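Side-chain contacts in cytochrome c class I (Sideroxydans lithotrophicus, PDB 4XXL), which carries a covalently attached heme c and probably shuttles electrons during lithoautotrophic growth: residues K74-V79 / N109-I114; K45-D50 / E93-I98. One frame throughout, in Å; residues are numbered along the deposited sequence.

Overall arrangement
Both contacts border the one heme of this small, about half helical class I cytochrome c, and their centres lie about 12 Å apart. Contact 1 joins helix 71-81 to helix 104-115 beside one edge of the porphyrin, while contact 2 spans its two faces through the iron. Their segments alternate along the chain: 45-50, 74-79, 93-98, then 109-114. They also meet directly: a probable hydrogen bond links Val-79 O to Ile-98 N at 2.8 Å, and Trp-113 packs on Val-49. Segment 93-98 leaves strand 92-94 of the two-stranded antiparallel sheet and passes the iron before helix 104-115 begins. Enclosure of the cofactor and ligation of its metal are therefore interwoven along the chain.

Contact 1 (K74-V79 / N109-I114); sequences KLIHHV and NLVDWI. With HEC (heme c), chain B.
Leu-75 turns its CB into the fork of Val-111, meeting CG1 of Val-111 at 3.6 Å with the second methyl, CG2, only slightly farther off. That CG2 also touches CG1 of Ile-76 at 3.9 Å, the two side chains crossing at about a right angle, so Val-111 bears on two consecutive residues of the other helix. The segment axes approach to 9.6 Å with 120° between their directions. Both methyls of Leu-75 lie against the heme methyl CMA, CD2 at 3.9 Å, and CD1 of Leu-75 also meets CG2 of Ile-114 obliquely at 4.1 Å. Tyr-65 and Val-61 of helix 58-65 pack on this leucine.

At the heme edge, CD1 of Ile-114 and CD2 of Leu-110 converge on methyl CMB, and CG2 of Val-79 meets the former vinyl carbon CBB. His-78 projects with CG anti to its backbone N (chi1 173°), bringing CE1 of His-78 to 3.3 Å from heme C1A on the His-95 side of the porphyrin, while propionate methylene CBA stands over the centre of one ring face, 3.5 Å above the plane. The ring also meets that of His-95, their planes inclined by about 55°. With an alanine in place of His-78, the propionate methylene would probably lose its flat support and be freer to turn, while the His-95 ring lost a neighbour. No hydrogen bond or salt bridge joins the two segments; their union rests on the fit of branched hydrocarbon, which continues as an apolar lining round heme methyls CMA and CMB.

Contact 2 (K45-D50 / E93-I98); sequences KCHGVD and EEHKNI. With HEC (heme c), chain B.
His-47 and His-95 bind the heme iron from opposite sides, each pointing the NE2 edge of its ring at the metal: bis-histidine ligation of a c-type heme. NE2 of His-47 and NE2 of His-95 lie 4.0 Å apart, and the ring planes are twisted by about 48°. Entering from strand 92-94, Glu-93 turns its carboxylate to His-91. His-95 then supplies its 2.0 Å bond from NE2 to the iron, CG lying anti to the backbone N (chi1 -168°), which carries the ring in to the metal. ND1 of His-95 donates to the carbonyl O of Lys-96 at 2.9 Å, on a lone pair in the carbonyl plane, with the oxygen 20° out of the ring plane; this should restrain rotation of the His-95 ring. Lys-96 lays CB 3.7 Å from heme CHC, and Ile-98 sets CG2 against CBB.

Across the iron, Cys-46 SG is joined to heme CAC by a 1.8 Å thioether, completing with Cys-43 and His-47 the CXXCH signature, and ND1 of His-47 is hydrogen-bonded to Pro-56 O. The His-47 ring stacks on Tyr-58 of helix 58-65. Glu-93 pairs with Ala-85 in strand 84-86, and Ile-98 packs on Ile-107 of helix 104-115.

Contact 1 (K74-V79 / N109-I114)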
ATOM      1  N   LYS A  74       4.939   5.051  -8.312  1.00 13.58           N
ATOM      2  CA  LYS A  74       5.321   5.615  -7.012  1.00 15.16           C
ATOM      3  C   LYS A  74       5.022   4.678  -5.853  1.00 12.77           C
ATOM      4  O   LYS A  74       5.837   4.614  -4.912  1.00 13.62           O
ATOM      5  CB  LYS A  74       4.647   6.941  -6.703  1.00 17.95           C
ATOM      6  CG  LYS A  74       5.208   8.132  -7.459  1.00 21.90           C
ATOM      7  CD  LYS A  74       6.212   8.931  -6.637  1.00 29.04           C
ATOM      8  CE  LYS A  74       5.984  10.441  -6.782  1.00 34.64           C
ATOM      9  NZ  LYS A  74       6.674  11.029  -7.967  1.00 38.07           N
ATOM     10  N   LEU A  75       3.859   4.030  -5.900  1.00 12.66           N
ATOM     11  CA  LEU A  75       3.507   3.123  -4.787  1.00 12.74           C
ATOM     12  C   LEU A  75       4.251   1.790  -4.904  1.00 12.97           C
ATOM     13  O   LEU A  75       4.607   1.189  -3.874  1.00 11.90           O
ATOM     14  CB  LEU A  75       1.991   2.875  -4.658  1.00 13.91           C
ATOM     15  CG  LEU A  75       1.117   4.064  -4.159  1.00 14.67           C
ATOM     16  CD1 LEU A  75      -0.276   3.610  -3.807  1.00 16.16           C
ATOM     17  CD2 LEU A  75       1.757   4.757  -2.934  1.00 15.19           C
ATOM     18  N   ILE A  76       4.515   1.344  -6.122  1.00 13.17           N
ATOM     19  CA  ILE A  76       5.384   0.131  -6.273  1.00 13.29           C
ATOM     20  C   ILE A  76       6.760   0.420  -5.649  1.00 14.37           C
ATOM     21  O   ILE A  76       7.292  -0.431  -4.901  1.00 13.70           O
ATOM     22  CB  ILE A  76       5.530  -0.345  -7.735  1.00 14.35           C
ATOM     23  CG1 ILE A  76       4.189  -0.886  -8.187  1.00 13.66           C
ATOM     24  CG2 ILE A  76       6.666  -1.370  -7.841  1.00 13.81           C
ATOM     25  CD1 ILE A  76       4.090  -1.224  -9.680  1.00 15.66           C
ATOM     26  N   HIS A  77       7.300   1.632  -5.930  1.00 11.61           N
ATOM     27  CA  HIS A  77       8.520   2.078  -5.299  1.00 13.57           C
ATOM     28  C   HIS A  77       8.408   2.132  -3.789  1.00 12.10           C
ATOM     29  O   HIS A  77       9.247   1.600  -3.070  1.00 13.05           O
ATOM     30  CB  HIS A  77       8.964   3.428  -5.862  1.00 14.46           C
ATOM     31  CG  HIS A  77      10.133   3.985  -5.156  1.00 17.41           C
ATOM     32  ND1 HIS A  77      11.428   3.606  -5.437  1.00 20.85           N
ATOM     33  CD2 HIS A  77      10.212   4.865  -4.135  1.00 21.55           C
ATOM     34  CE1 HIS A  77      12.256   4.253  -4.636  1.00 21.59           C
ATOM     35  NE2 HIS A  77      11.544   5.021  -3.833  1.00 24.58           N
ATOM     36  N   HIS A  78       7.340   2.709  -3.305  1.00 11.15           N
ATOM     37  CA  HIS A  78       7.182   2.868  -1.868  1.00 13.25           C
ATOM     38  C   HIS A  78       7.190   1.528  -1.126  1.00 12.02           C
ATOM     39  O   HIS A  78       7.737   1.443  -0.039  1.00 13.50           O
ATOM     40  CB  HIS A  78       5.843   3.544  -1.567  1.00 13.06           C
ATOM     41  CG  HIS A  78       5.530   3.603  -0.110  1.00 13.06           C
ATOM     42  ND1 HIS A  78       4.701   2.717   0.532  1.00 16.25           N
ATOM     43  CD2 HIS A  78       6.004   4.438   0.847  1.00 14.59           C
ATOM     44  CE1 HIS A  78       4.676   3.010   1.812  1.00 16.07           C
ATOM     45  NE2 HIS A  78       5.410   4.075   2.016  1.00 15.51           N
ATOM     46  N   VAL A  79       6.551   0.506  -1.686  1.00 11.04           N
ATOM     47  CA  VAL A  79       6.480  -0.792  -0.997  1.00 12.34           C
ATOM     48  C   VAL A  79       7.668  -1.740  -1.175  1.00 12.31           C
ATOM     49  O   VAL A  79       7.721  -2.829  -0.554  1.00 12.31           O
ATOM     50  CB  VAL A  79       5.165  -1.450  -1.363  1.00 13.88           C
ATOM     51  CG1 VAL A  79       5.170  -2.102  -2.737  1.00 15.57           C
ATOM     52  CG2 VAL A  79       4.668  -2.372  -0.251  1.00 16.20           C
ATOM     53  N   ASN A 109      -0.637  -5.713  -8.772  1.00 12.14           N
ATOM     54  CA  ASN A 109      -2.058  -5.897  -8.551  1.00 11.64           C
ATOM     55  C   ASN A 109      -2.492  -5.347  -7.192  1.00 11.54           C
ATOM     56  O   ASN A 109      -3.557  -4.690  -7.070  1.00 11.08           O
ATOM     57  CB  ASN A 109      -2.400  -7.391  -8.647  1.00 12.64           C
ATOM     58  CG  ASN A 109      -3.848  -7.653  -8.429  1.00 14.31           C
ATOM     59  OD1 ASN A 109      -4.669  -7.274  -9.240  1.00 15.62           O
ATOM     60  ND2 ASN A 109      -4.169  -8.267  -7.307  1.00 14.75           N
ATOM     61  N   LEU A 110      -1.657  -5.500  -6.187  1.00 11.59           N
ATOM     62  CA  LEU A 110      -1.993  -4.931  -4.879  1.00 11.52           C
ATOM     63  C   LEU A 110      -2.005  -3.364  -4.905  1.00 10.82           C
ATOM     64  O   LEU A 110      -2.951  -2.753  -4.404  1.00 11.56           O
ATOM     65  CB  LEU A 110      -1.016  -5.363  -3.813  1.00 13.06           C
ATOM     66  CG  LEU A 110      -1.115  -4.669  -2.453  1.00 12.75           C
ATOM     67  CD1 LEU A 110      -2.479  -4.784  -1.802  1.00 13.58           C
ATOM     68  CD2 LEU A 110      -0.106  -5.302  -1.529  1.00 14.67           C
ATOM     69  N   VAL A 111      -1.022  -2.747  -5.541  1.00  9.90           N
ATOM     70  CA  VAL A 111      -0.972  -1.303  -5.730  1.00 11.30           C
ATOM     71  C   VAL A 111      -2.204  -0.839  -6.468  1.00 11.60           C
ATOM     72  O   VAL A 111      -2.840   0.155  -6.118  1.00 12.24           O
ATOM     73  CB  VAL A 111       0.355  -0.893  -6.419  1.00 11.23           C
ATOM     74  CG1 VAL A 111       0.343   0.584  -6.911  1.00 13.24           C
ATOM     75  CG2 VAL A 111       1.491  -1.065  -5.392  1.00 13.70           C
ATOM     76  N   ASP A 112      -2.540  -1.549  -7.536  1.00 12.39           N
ATOM     77  CA  ASP A 112      -3.687  -1.142  -8.358  1.00 12.59           C
ATOM     78  C   ASP A 112      -4.990  -1.192  -7.537  1.00 11.25           C
ATOM     79  O   ASP A 112      -5.865  -0.308  -7.639  1.00 11.88           O
ATOM     80  CB  ASP A 112      -3.814  -1.954  -9.643  1.00 13.98           C
ATOM     81  CG  ASP A 112      -2.695  -1.704 -10.630  1.00 15.99           C
ATOM     82  OD1 ASP A 112      -2.004  -0.676 -10.531  1.00 18.40           O
ATOM     83  OD2 ASP A 112      -2.548  -2.533 -11.524  1.00 20.79           O
ATOM     84  N   TRP A 113      -5.096  -2.185  -6.676  1.00  9.61           N
ATOM     85  CA  TRP A 113      -6.252  -2.295  -5.765  1.00 10.51           C
ATOM     86  C   TRP A 113      -6.296  -1.104  -4.852  1.00 10.82           C
ATOM     87  O   TRP A 113      -7.331  -0.402  -4.792  1.00 10.68           O
ATOM     88  CB  TRP A 113      -6.231  -3.598  -4.984  1.00 11.82           C
ATOM     89  CG  TRP A 113      -7.396  -3.724  -4.033  1.00 12.15           C
ATOM     90  CD1 TRP A 113      -8.711  -3.751  -4.326  1.00 13.12           C
ATOM     91  CD2 TRP A 113      -7.313  -3.751  -2.590  1.00 12.41           C
ATOM     92  NE1 TRP A 113      -9.461  -3.771  -3.170  1.00 13.56           N
ATOM     93  CE2 TRP A 113      -8.636  -3.778  -2.094  1.00 12.75           C
ATOM     94  CE3 TRP A 113      -6.273  -3.697  -1.691  1.00 14.40           C
ATOM     95  CZ2 TRP A 113      -8.925  -3.812  -0.739  1.00 13.46           C
ATOM     96  CZ3 TRP A 113      -6.557  -3.729  -0.359  1.00 14.32           C
ATOM     97  CH2 TRP A 113      -7.876  -3.792   0.117  1.00 14.32           C
ATOM     98  N   ILE A 114      -5.209  -0.840  -4.146  1.00 11.74           N
ATOM     99  CA  ILE A 114      -5.142   0.333  -3.290  1.00 10.83           C
ATOM    100  C   ILE A 114      -5.583   1.626  -3.966  1.00 11.56           C
ATOM    101  O   ILE A 114      -6.404   2.377  -3.391  1.00 10.96           O
ATOM    102  CB  ILE A 114      -3.731   0.484  -2.646  1.00 11.25           C
ATOM    103  CG1 ILE A 114      -3.507  -0.659  -1.614  1.00 11.66           C
ATOM    104  CG2 ILE A 114      -3.537   1.863  -2.015  1.00 12.08           C
ATOM    105  CD1 ILE A 114      -2.054  -0.815  -1.172  1.00 13.57           C
TER
HETATM  106 FE   HEC B 201       2.244   1.122   5.065  1.00  9.92          FE
HETATM  107  CHA HEC B 201       2.297   4.520   4.322  1.00 10.67           C
HETATM  108  CHB HEC B 201       1.090   0.428   1.886  1.00 10.88           C
HETATM  109  CHC HEC B 201       2.686  -2.252   5.649  1.00  9.80           C
HETATM  110  CHD HEC B 201       2.755   1.784   8.329  1.00 11.09           C
HETATM  111  NA  HEC B 201       1.838   2.284   3.411  1.00 10.94           N
HETATM  112  C1A HEC B 201       1.846   3.632   3.355  1.00 11.23           C
HETATM  113  C2A HEC B 201       1.334   4.001   2.085  1.00 10.12           C
HETATM  114  C3A HEC B 201       0.984   2.841   1.436  1.00 10.67           C
HETATM  115  C4A HEC B 201       1.299   1.747   2.287  1.00  9.93           C
HETATM  116  CMA HEC B 201       0.345   2.685   0.090  1.00 11.38           C
HETATM  117  CAA HEC B 201       1.214   5.451   1.617  1.00 10.14           C
HETATM  118  CBA HEC B 201       2.516   5.876   0.977  1.00 11.10           C
HETATM  119  CGA HEC B 201       2.474   7.261   0.353  1.00 13.97           C
HETATM  120  O1A HEC B 201       1.569   8.050   0.661  1.00 15.49           O
HETATM  121  O2A HEC B 201       3.303   7.535  -0.578  1.00 16.56           O
HETATM  122  NB  HEC B 201       1.942  -0.576   4.006  1.00  8.80           N
HETATM  123  C1B HEC B 201       1.466  -0.642   2.716  1.00  9.83           C
HETATM  124  C2B HEC B 201       1.409  -2.009   2.307  1.00  9.95           C
HETATM  125  C3B HEC B 201       1.856  -2.786   3.306  1.00 10.71           C
HETATM  126  C4B HEC B 201       2.220  -1.889   4.395  1.00  9.56           C
HETATM  127  CMB HEC B 201       0.955  -2.467   0.950  1.00 11.12           C
HETATM  128  CAB HEC B 201       2.109  -4.242   3.355  1.00 10.13           C
HETATM  129  CBB HEC B 201       3.092  -4.600   2.404  1.00 12.08           C
HETATM  130  NC  HEC B 201       2.622  -0.028   6.750  1.00 10.36           N
HETATM  131  C1C HEC B 201       2.785  -1.375   6.690  1.00  9.90           C
HETATM  132  C2C HEC B 201       2.945  -1.762   8.035  1.00 10.35           C
HETATM  133  C3C HEC B 201       2.885  -0.665   8.874  1.00 10.99           C
HETATM  134  C4C HEC B 201       2.723   0.440   7.986  1.00 11.03           C
HETATM  135  CMC HEC B 201       3.054  -3.187   8.432  1.00 10.44           C
HETATM  136  CAC HEC B 201       2.966  -0.653  10.393  1.00 11.49           C
HETATM  137  CBC HEC B 201       4.058  -1.266  11.021  1.00 12.57           C
HETATM  138  ND  HEC B 201       2.534   2.769   6.062  1.00  8.74           N
HETATM  139  C1D HEC B 201       2.696   2.874   7.428  1.00 10.43           C
HETATM  140  C2D HEC B 201       2.889   4.286   7.845  1.00 11.26           C
HETATM  141  C3D HEC B 201       2.763   5.000   6.734  1.00 11.78           C
HETATM  142  C4D HEC B 201       2.500   4.070   5.619  1.00 10.59           C
HETATM  143  CMD HEC B 201       3.125   4.756   9.228  1.00 11.46           C
HETATM  144  CAD HEC B 201       2.814   6.532   6.607  1.00 15.45           C
HETATM  145  CBD HEC B 201       4.213   7.002   6.337  1.00 19.05           C
HETATM  146  CGD HEC B 201       4.391   8.518   6.203  1.00 25.23           C
HETATM  147  O1D HEC B 201       3.437   9.301   5.905  1.00 30.14           O
HETATM  148  O2D HEC B 201       5.559   8.973   6.325  1.00 26.62           O

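Contact 2 (K45-D50 / E93-I98)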
ATOM      1  N   LYS A  45      -2.229  -4.989   9.395  1.00 14.65           N
ATOM      2  CA  LYS A  45      -1.955  -4.722  10.825  1.00 15.02           C
ATOM      3  C   LYS A  45      -1.844  -3.222  11.083  1.00 14.34           C
ATOM      4  O   LYS A  45      -2.137  -2.760  12.179  1.00 17.08           O
ATOM      5  CB  LYS A  45      -0.674  -5.421  11.262  1.00 16.74           C
ATOM      6  CG  LYS A  45      -0.690  -6.916  11.089  1.00 20.95           C
ATOM      7  CD  LYS A  45      -1.861  -7.546  11.824  1.00 23.78           C
ATOM      8  CE  LYS A  45      -1.673  -9.018  12.128  1.00 29.21           C
ATOM      9  NZ  LYS A  45      -1.106  -9.780  11.010  1.00 33.39           N
ATOM     10  N   CYS A  46      -1.431  -2.483  10.072  1.00 11.92           N
ATOM     11  CA  CYS A  46      -1.299  -1.053  10.222  1.00 12.27           C
ATOM     12  C   CYS A  46      -2.272  -0.197   9.388  1.00 12.05           C
ATOM     13  O   CYS A  46      -2.342   0.996   9.595  1.00 15.52           O
ATOM     14  CB  CYS A  46       0.103  -0.689   9.855  1.00 14.11           C
ATOM     15  SG  CYS A  46       1.376  -1.301  11.005  1.00 14.24           S
ATOM     16  N   HIS A  47      -2.876  -0.787   8.346  1.00 11.08           N
ATOM     17  CA  HIS A  47      -3.725  -0.047   7.392  1.00 11.23           C
ATOM     18  C   HIS A  47      -5.094  -0.667   7.373  1.00 12.93           C
ATOM     19  O   HIS A  47      -5.200  -1.893   7.375  1.00 15.37           O
ATOM     20  CB  HIS A  47      -3.127  -0.073   5.980  1.00 11.97           C
ATOM     21  CG  HIS A  47      -1.792   0.631   5.844  1.00 10.48           C
ATOM     22  ND1 HIS A  47      -1.694   1.992   5.665  1.00 11.12           N
ATOM     23  CD2 HIS A  47      -0.522   0.153   5.782  1.00 10.17           C
ATOM     24  CE1 HIS A  47      -0.424   2.300   5.449  1.00 10.62           C
ATOM     25  NE2 HIS A  47       0.323   1.208   5.587  1.00  9.90           N
ATOM     26  N   GLY A  48      -6.118   0.164   7.388  1.00 12.42           N
ATOM     27  CA  GLY A  48      -7.439  -0.307   6.978  1.00 13.92           C
ATOM     28  C   GLY A  48      -7.841   0.222   5.653  1.00 14.17           C
ATOM     29  O   GLY A  48      -7.219   1.156   5.148  1.00 12.61           O
ATOM     30  N   VAL A  49      -8.879  -0.367   5.061  1.00 13.66           N
ATOM     31  CA  VAL A  49      -9.486   0.215   3.885  1.00 15.44           C
ATOM     32  C   VAL A  49     -10.013   1.622   4.171  1.00 14.90           C
ATOM     33  O   VAL A  49      -9.728   2.560   3.434  1.00 16.55           O
ATOM     34  CB  VAL A  49     -10.490  -0.745   3.268  1.00 16.40           C
ATOM     35  CG1 VAL A  49     -11.314  -0.088   2.190  1.00 16.65           C
ATOM     36  CG2 VAL A  49      -9.708  -1.884   2.664  1.00 17.26           C
ATOM     37  N   ASP A  50     -10.877   1.745   5.180  1.00 17.50           N
ATOM     38  CA  ASP A  50     -11.506   3.042   5.492  1.00 22.48           C
ATOM     39  C   ASP A  50     -11.076   3.588   6.844  1.00 21.93           C
ATOM     40  O   ASP A  50     -11.108   4.790   7.058  1.00 27.86           O
ATOM     41  CB  ASP A  50     -13.035   2.894   5.477  1.00 28.58           C
ATOM     42  CG  ASP A  50     -13.781   4.244   5.674  1.00 39.39           C
ATOM     43  OD1 ASP A  50     -13.336   5.286   5.139  1.00 46.93           O
ATOM     44  OD2 ASP A  50     -14.838   4.249   6.354  1.00 50.62           O
ATOM     45  N   GLU A  93      10.209   4.655  11.266  1.00 14.60           N
ATOM     46  CA  GLU A  93      10.714   3.278  10.983  1.00 14.24           C
ATOM     47  C   GLU A  93      10.917   3.214   9.476  1.00 14.55           C
ATOM     48  O   GLU A  93      10.339   3.974   8.743  1.00 14.52           O
ATOM     49  CB  GLU A  93       9.699   2.191  11.332  1.00 15.28           C
ATOM     50  CG  GLU A  93       9.252   2.216  12.790  1.00 15.94           C
ATOM     51  CD  GLU A  93       8.269   1.108  13.162  1.00 16.81           C
ATOM     52  OE1 GLU A  93       8.006   0.169  12.355  1.00 15.99           O
ATOM     53  OE2 GLU A  93       7.722   1.191  14.314  1.00 16.58           O
ATOM     54  N   GLU A  94      11.732   2.265   9.020  1.00 13.43           N
ATOM     55  CA  GLU A  94      11.829   2.005   7.569  1.00 14.59           C
ATOM     56  C   GLU A  94      10.523   1.253   7.234  1.00 11.79           C
ATOM     57  O   GLU A  94      10.138   0.317   7.980  1.00 11.91           O
ATOM     58  CB  GLU A  94      13.058   1.138   7.238  1.00 16.34           C
ATOM     59  CG  GLU A  94      14.434   1.717   7.506  1.00 19.06           C
ATOM     60  CD  GLU A  94      15.527   0.658   7.889  1.00 22.00           C
ATOM     61  OE1 GLU A  94      16.066   0.764   9.048  1.00 27.21           O
ATOM     62  OE2 GLU A  94      15.838  -0.292   7.076  1.00 23.14           O
ATOM     63  N   HIS A  95       9.808   1.642   6.158  1.00 11.40           N
ATOM     64  CA  HIS A  95       8.519   0.995   5.812  1.00 10.62           C
ATOM     65  C   HIS A  95       8.735  -0.467   5.435  1.00  9.85           C
ATOM     66  O   HIS A  95       9.803  -0.795   4.863  1.00 11.04           O
ATOM     67  CB  HIS A  95       7.785   1.762   4.724  1.00 10.99           C
ATOM     68  CG  HIS A  95       6.336   1.336   4.498  1.00  9.63           C
ATOM     69  ND1 HIS A  95       6.013   0.246   3.737  1.00 11.08           N
ATOM     70  CD2 HIS A  95       5.173   1.707   5.093  1.00  8.68           C
ATOM     71  CE1 HIS A  95       4.710   0.039   3.768  1.00  9.76           C
ATOM     72  NE2 HIS A  95       4.130   0.966   4.525  1.00  9.56           N
ATOM     73  N   LYS A  96       7.752  -1.314   5.737  1.00 10.06           N
ATOM     74  CA  LYS A  96       7.669  -2.726   5.276  1.00 10.64           C
ATOM     75  C   LYS A  96       8.099  -2.786   3.796  1.00 11.38           C
ATOM     76  O   LYS A  96       7.638  -1.977   2.975  1.00 11.21           O
ATOM     77  CB  LYS A  96       6.254  -3.244   5.440  1.00 12.83           C
ATOM     78  CG  LYS A  96       6.060  -4.668   4.934  1.00 15.62           C
ATOM     79  CD  LYS A  96       6.785  -5.619   5.807  1.00 16.97           C
ATOM     80  CE  LYS A  96       6.447  -7.060   5.434  1.00 19.71           C
ATOM     81  NZ  LYS A  96       7.239  -7.980   6.267  1.00 23.37           N
ATOM     82  N   ASN A  97       9.048  -3.654   3.493  1.00 11.39           N
ATOM     83  CA  ASN A  97       9.594  -3.770   2.145  1.00 11.71           C
ATOM     84  C   ASN A  97       9.289  -5.171   1.652  1.00 11.29           C
ATOM     85  O   ASN A  97       9.857  -6.129   2.206  1.00 12.95           O
ATOM     86  CB  ASN A  97      11.090  -3.505   2.194  1.00 11.82           C
ATOM     87  CG  ASN A  97      11.726  -3.565   0.874  1.00 12.19           C
ATOM     88  OD1 ASN A  97      11.151  -4.043  -0.103  1.00 11.95           O
ATOM     89  ND2 ASN A  97      12.925  -3.107   0.822  1.00 14.16           N
ATOM     90  N   ILE A  98       8.464  -5.293   0.633  1.00 11.09           N
ATOM     91  CA  ILE A  98       8.141  -6.600   0.106  1.00 12.62           C
ATOM     92  C   ILE A  98       8.940  -6.958  -1.176  1.00 13.20           C
ATOM     93  O   ILE A  98       8.599  -7.962  -1.884  1.00 12.56           O
ATOM     94  CB  ILE A  98       6.625  -6.820  -0.071  1.00 14.85           C
ATOM     95  CG1 ILE A  98       6.051  -5.804  -1.027  1.00 17.25           C
ATOM     96  CG2 ILE A  98       5.954  -6.812   1.321  1.00 16.09           C
ATOM     97  CD1 ILE A  98       4.574  -6.042  -1.319  1.00 18.36           C
TER
HETATM   98 FE   HEC B 201       2.244   1.122   5.065  1.00  9.92          FE
HETATM   99  CHA HEC B 201       2.297   4.520   4.322  1.00 10.67           C
HETATM  100  CHB HEC B 201       1.090   0.428   1.886  1.00 10.88           C
HETATM  101  CHC HEC B 201       2.686  -2.252   5.649  1.00  9.80           C
HETATM  102  CHD HEC B 201       2.755   1.784   8.329  1.00 11.09           C
HETATM  103  NA  HEC B 201       1.838   2.284   3.411  1.00 10.94           N
HETATM  104  C1A HEC B 201       1.846   3.632   3.355  1.00 11.23           C
HETATM  105  C2A HEC B 201       1.334   4.001   2.085  1.00 10.12           C
HETATM  106  C3A HEC B 201       0.984   2.841   1.436  1.00 10.67           C
HETATM  107  C4A HEC B 201       1.299   1.747   2.287  1.00  9.93           C
HETATM  108  CMA HEC B 201       0.345   2.685   0.090  1.00 11.38           C
HETATM  109  CAA HEC B 201       1.214   5.451   1.617  1.00 10.14           C
HETATM  110  CBA HEC B 201       2.516   5.876   0.977  1.00 11.10           C
HETATM  111  CGA HEC B 201       2.474   7.261   0.353  1.00 13.97           C
HETATM  112  O1A HEC B 201       1.569   8.050   0.661  1.00 15.49           O
HETATM  113  O2A HEC B 201       3.303   7.535  -0.578  1.00 16.56           O
HETATM  114  NB  HEC B 201       1.942  -0.576   4.006  1.00  8.80           N
HETATM  115  C1B HEC B 201       1.466  -0.642   2.716  1.00  9.83           C
HETATM  116  C2B HEC B 201       1.409  -2.009   2.307  1.00  9.95           C
HETATM  117  C3B HEC B 201       1.856  -2.786   3.306  1.00 10.71           C
HETATM  118  C4B HEC B 201       2.220  -1.889   4.395  1.00  9.56           C
HETATM  119  CMB HEC B 201       0.955  -2.467   0.950  1.00 11.12           C
HETATM  120  CAB HEC B 201       2.109  -4.242   3.355  1.00 10.13           C
HETATM  121  CBB HEC B 201       3.092  -4.600   2.404  1.00 12.08           C
HETATM  122  NC  HEC B 201       2.622  -0.028   6.750  1.00 10.36           N
HETATM  123  C1C HEC B 201       2.785  -1.375   6.690  1.00  9.90           C
HETATM  124  C2C HEC B 201       2.945  -1.762   8.035  1.00 10.35           C
HETATM  125  C3C HEC B 201       2.885  -0.665   8.874  1.00 10.99           C
HETATM  126  C4C HEC B 201       2.723   0.440   7.986  1.00 11.03           C
HETATM  127  CMC HEC B 201       3.054  -3.187   8.432  1.00 10.44           C
HETATM  128  CAC HEC B 201       2.966  -0.653  10.393  1.00 11.49           C
HETATM  129  CBC HEC B 201       4.058  -1.266  11.021  1.00 12.57           C
HETATM  130  ND  HEC B 201       2.534   2.769   6.062  1.00  8.74           N
HETATM  131  C1D HEC B 201       2.696   2.874   7.428  1.00 10.43           C
HETATM  132  C2D HEC B 201       2.889   4.286   7.845  1.00 11.26           C
HETATM  133  C3D HEC B 201       2.763   5.000   6.734  1.00 11.78           C
HETATM  134  C4D HEC B 201       2.500   4.070   5.619  1.00 10.59           C
HETATM  135  CMD HEC B 201       3.125   4.756   9.228  1.00 11.46           C
HETATM  136  CAD HEC B 201       2.814   6.532   6.607  1.00 15.45           C
HETATM  137  CBD HEC B 201       4.213   7.002   6.337  1.00 19.05           C
HETATM  138  CGD HEC B 201       4.391   8.518   6.203  1.00 25.23           C
HETATM  139  O1D HEC B 201       3.437   9.301   5.905  1.00 30.14           O
HETATM  140  O2D HEC B 201       5.559   8.973   6.325  1.00 26.62           O